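Local coordinates for Mll5499 protein (Mesorhizobium loti, PDB 3BDE) that is of unknown function but belongs to the dimeric Dabb family of stress-responsive alpha/beta barrel proteins, with a ferredoxin-like fold, at residues R22-T28 with Y70-M76. Numbering follows the deposited sequence. Where two conformers were deposited one is given.
Sequences RHTVVFT and YHFGFSM. With EDO (1,2-ethanediol), chain J; EDO (1,2-ethanediol), chain D.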
loop_
_atom_site.group_PDB
_atom_site.type_symbol
_atom_site.label_atom_id
_atom_site.label_comp_id
_atom_site.label_asym_id
_atom_site.label_seq_id
_atom_site.Cartn_x
_atom_site.Cartn_y
_atom_site.Cartn_z
ATOM N N ARG A 22 2.355 6.652 6.500
ATOM C CA ARG A 22 1.187 5.948 5.993
ATOM C C ARG A 22 1.366 4.488 6.397
ATOM O O ARG A 22 2.242 3.808 5.883
ATOM C CB ARG A 22 1.059 6.093 4.499
ATOM C CG ARG A 22 -0.180 5.462 3.934
ATOM C CD ARG A 22 -0.237 5.690 2.461
ATOM N NE ARG A 22 -0.380 7.109 2.186
ATOM C CZ ARG A 22 0.051 7.763 1.110
ATOM N NH1 ARG A 22 0.713 7.145 0.126
ATOM N NH2 ARG A 22 -0.186 9.069 1.037
ATOM N N HIS A 23 0.543 4.043 7.334
ATOM C CA HIS A 23 0.566 2.679 7.851
ATOM C C HIS A 23 -0.459 1.862 7.101
ATOM O O HIS A 23 -1.658 2.255 7.031
ATOM C CB HIS A 23 0.260 2.669 9.349
ATOM C CG HIS A 23 0.019 1.306 9.921
ATOM N ND1 HIS A 23 0.895 0.259 9.765
ATOM C CD2 HIS A 23 -0.991 0.836 10.682
ATOM C CE1 HIS A 23 0.421 -0.804 10.387
ATOM N NE2 HIS A 23 -0.731 -0.482 10.939
ATOM N N THR A 24 -0.004 0.771 6.496
ATOM C CA THR A 24 -0.932 -0.125 5.809
ATOM C C THR A 24 -0.712 -1.566 6.169
ATOM O O THR A 24 0.418 -1.978 6.503
ATOM C CB THR A 24 -0.868 -0.007 4.260
ATOM O OG1 THR A 24 0.233 -0.771 3.741
ATOM C CG2 THR A 24 -0.769 1.460 3.791
ATOM N N VAL A 25 -1.797 -2.341 6.093
ATOM C CA VAL A 25 -1.725 -3.793 6.292
ATOM C C VAL A 25 -2.609 -4.453 5.234
ATOM O O VAL A 25 -3.738 -4.024 5.058
ATOM C CB VAL A 25 -2.113 -4.198 7.754
ATOM C CG1 VAL A 25 -3.563 -3.757 8.122
ATOM C CG2 VAL A 25 -1.918 -5.687 7.970
ATOM N N VAL A 26 -2.074 -5.448 4.523
ATOM C CA VAL A 26 -2.816 -6.219 3.519
ATOM C C VAL A 26 -3.039 -7.584 4.178
ATOM O O VAL A 26 -2.117 -8.120 4.794
ATOM C CB VAL A 26 -2.059 -6.280 2.139
ATOM C CG1 VAL A 26 -0.848 -7.192 2.181
ATOM C CG2 VAL A 26 -2.984 -6.719 1.016
ATOM N N PHE A 27 -4.247 -8.138 4.057
ATOM C CA PHE A 27 -4.550 -9.381 4.770
ATOM C C PHE A 27 -5.669 -10.222 4.204
ATOM O O PHE A 27 -6.449 -9.772 3.356
ATOM C CB PHE A 27 -4.891 -9.049 6.245
ATOM C CG PHE A 27 -6.140 -8.206 6.422
ATOM C CD1 PHE A 27 -6.073 -6.809 6.400
ATOM C CD2 PHE A 27 -7.388 -8.805 6.656
ATOM C CE1 PHE A 27 -7.252 -6.041 6.570
ATOM C CE2 PHE A 27 -8.548 -8.046 6.828
ATOM C CZ PHE A 27 -8.479 -6.670 6.781
ATOM N N THR A 28 -5.714 -11.448 4.712
ATOM C CA THR A 28 -6.735 -12.436 4.399
ATOM C C THR A 28 -7.217 -12.965 5.744
ATOM O O THR A 28 -6.410 -13.197 6.664
ATOM C CB THR A 28 -6.178 -13.570 3.535
ATOM O OG1 THR A 28 -5.878 -13.039 2.246
ATOM C CG2 THR A 28 -7.202 -14.681 3.367
ATOM N N TYR A 70 -3.895 -11.818 -1.036
ATOM C CA TYR A 70 -4.448 -11.059 0.095
ATOM C C TYR A 70 -5.748 -10.474 -0.417
ATOM O O TYR A 70 -5.784 -10.030 -1.561
ATOM C CB TYR A 70 -3.504 -9.966 0.569
ATOM C CG TYR A 70 -2.230 -10.558 1.120
ATOM C CD1 TYR A 70 -2.202 -11.150 2.381
ATOM C CD2 TYR A 70 -1.064 -10.552 0.372
ATOM C CE1 TYR A 70 -1.023 -11.730 2.889
ATOM C CE2 TYR A 70 0.128 -11.112 0.872
ATOM C CZ TYR A 70 0.137 -11.696 2.132
ATOM O OH TYR A 70 1.297 -12.272 2.613
ATOM N N HIS A 71 -6.790 -10.488 0.414
ATOM C CA HIS A 71 -8.114 -10.025 0.013
ATOM C C HIS A 71 -8.434 -8.589 0.371
ATOM O O HIS A 71 -9.209 -7.951 -0.328
ATOM C CB HIS A 71 -9.206 -10.896 0.626
ATOM C CG HIS A 71 -9.123 -12.341 0.251
ATOM N ND1 HIS A 71 -9.777 -13.323 0.964
ATOM C CD2 HIS A 71 -8.458 -12.973 -0.745
ATOM C CE1 HIS A 71 -9.543 -14.497 0.403
ATOM N NE2 HIS A 71 -8.741 -14.314 -0.631
ATOM N N PHE A 72 -7.847 -8.079 1.444
ATOM C CA PHE A 72 -8.212 -6.770 1.974
ATOM C C PHE A 72 -7.026 -5.985 2.422
ATOM O O PHE A 72 -5.957 -6.531 2.611
ATOM C CB PHE A 72 -9.114 -6.959 3.212
ATOM C CG PHE A 72 -10.384 -7.711 2.932
ATOM C CD1 PHE A 72 -11.411 -7.097 2.208
ATOM C CD2 PHE A 72 -10.592 -9.003 3.426
ATOM C CE1 PHE A 72 -12.576 -7.766 1.927
ATOM C CE2 PHE A 72 -11.764 -9.674 3.155
ATOM C CZ PHE A 72 -12.759 -9.058 2.407
ATOM N N GLY A 73 -7.249 -4.699 2.637
ATOM C CA GLY A 73 -6.252 -3.844 3.231
ATOM C C GLY A 73 -6.848 -2.794 4.152
ATOM O O GLY A 73 -8.022 -2.413 4.005
ATOM N N PHE A 74 -6.055 -2.362 5.138
ATOM C CA PHE A 74 -6.395 -1.169 5.918
ATOM C C PHE A 74 -5.242 -0.201 5.683
ATOM O O PHE A 74 -4.082 -0.628 5.606
ATOM C CB PHE A 74 -6.506 -1.393 7.441
ATOM C CG PHE A 74 -7.577 -2.335 7.885
ATOM C CD1 PHE A 74 -8.764 -2.554 7.168
ATOM C CD2 PHE A 74 -7.461 -2.899 9.152
ATOM C CE1 PHE A 74 -9.768 -3.399 7.688
ATOM C CE2 PHE A 74 -8.445 -3.721 9.687
ATOM C CZ PHE A 74 -9.600 -3.974 8.962
ATOM N N SER A 75 -5.579 1.069 5.498
ATOM C CA SER A 75 -4.638 2.157 5.312
ATOM C C SER A 75 -5.024 3.287 6.241
ATOM O O SER A 75 -6.201 3.536 6.455
ATOM C CB SER A 75 -4.673 2.643 3.872
ATOM O OG SER A 75 -3.769 3.686 3.680
HETATM N N MSE A 76 -4.029 3.944 6.817
HETATM C CA MSE A 76 -4.258 5.134 7.666
HETATM C C MSE A 76 -2.966 5.942 7.697
HETATM O O MSE A 76 -1.881 5.419 7.425
HETATM C CB MSE A 76 -4.698 4.715 9.081
HETATM C CG MSE A 76 -3.607 4.039 9.902
HETATM SE SE MSE A 76 -4.303 2.861 11.256
HETATM C CE MSE A 76 -4.804 1.316 10.157
HETATM C C1 EDO J . -0.168 -0.473 0.758
HETATM O O1 EDO J . -0.326 -1.801 1.273
HETATM C C2 EDO J . 0.145 -0.497 -0.723
HETATM O O2 EDO J . 1.532 -0.718 -0.973
HETATM C C1 EDO D . -4.480 -3.220 12.921
HETATM O O1 EDO D . -3.585 -3.742 13.908
HETATM C C2 EDO D . -3.719 -2.375 11.918
HETATM O O2 EDO D . -3.090 -1.318 12.644
#
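His-23, Val-25 and Phe-27 each trade a pair of backbone hydrogen bonds with Met-76, Phe-74 and Phe-72, so every amide and carbonyl in these three antiparallel hydrogen-bonded pairs is satisfied. Val-25 N to Phe-74 O measures 2.9 Å with 163° at the hydrogen. Phe-27 O accepts twice, from Phe-72 N at 2.9 Å and weakly from His-71 N at 3.0 Å; two residues thus face one, a classic beta bulge. His-71 N also reaches Thr-28 OG1 in a second weak bond. Strands 21-29 and 72-78 are the central pair of the four-stranded antiparallel sheet of the ferredoxin-like fold, and helices 36-50 and 91-104 cover the face bearing Val-25, Phe-27, Phe-72 and Phe-74. Here the Phe-27 ring turns its edge to the face of Phe-74, planes at 69°, with CE1 over the centre of that ring, while Phe-74 also packs on Phe-41, Leu-42 and Ala-45 of helix 36-50. Phe-72 CB sits over one face of Phe-27, 3.6 Å from its CZ. With an alanine at Phe-74, the Phe-27 edge would probably lose the ring face it points at, and a gap would open beneath helix 36-50. The buried His-23 ring uses both nitrogens: ND1 bonds to Asp-112 OD1, NE2 to an ethanediol O2 at 3.0 Å, while the selenium of selenomethionine Met-76 lies at the ring edge. On the other face of the sheet, Thr-24 OG1 accepts from O1 of another ethanediol at 2.7 Å and donates to Ile-111 O; both diols probably come from the crystallisation liquor.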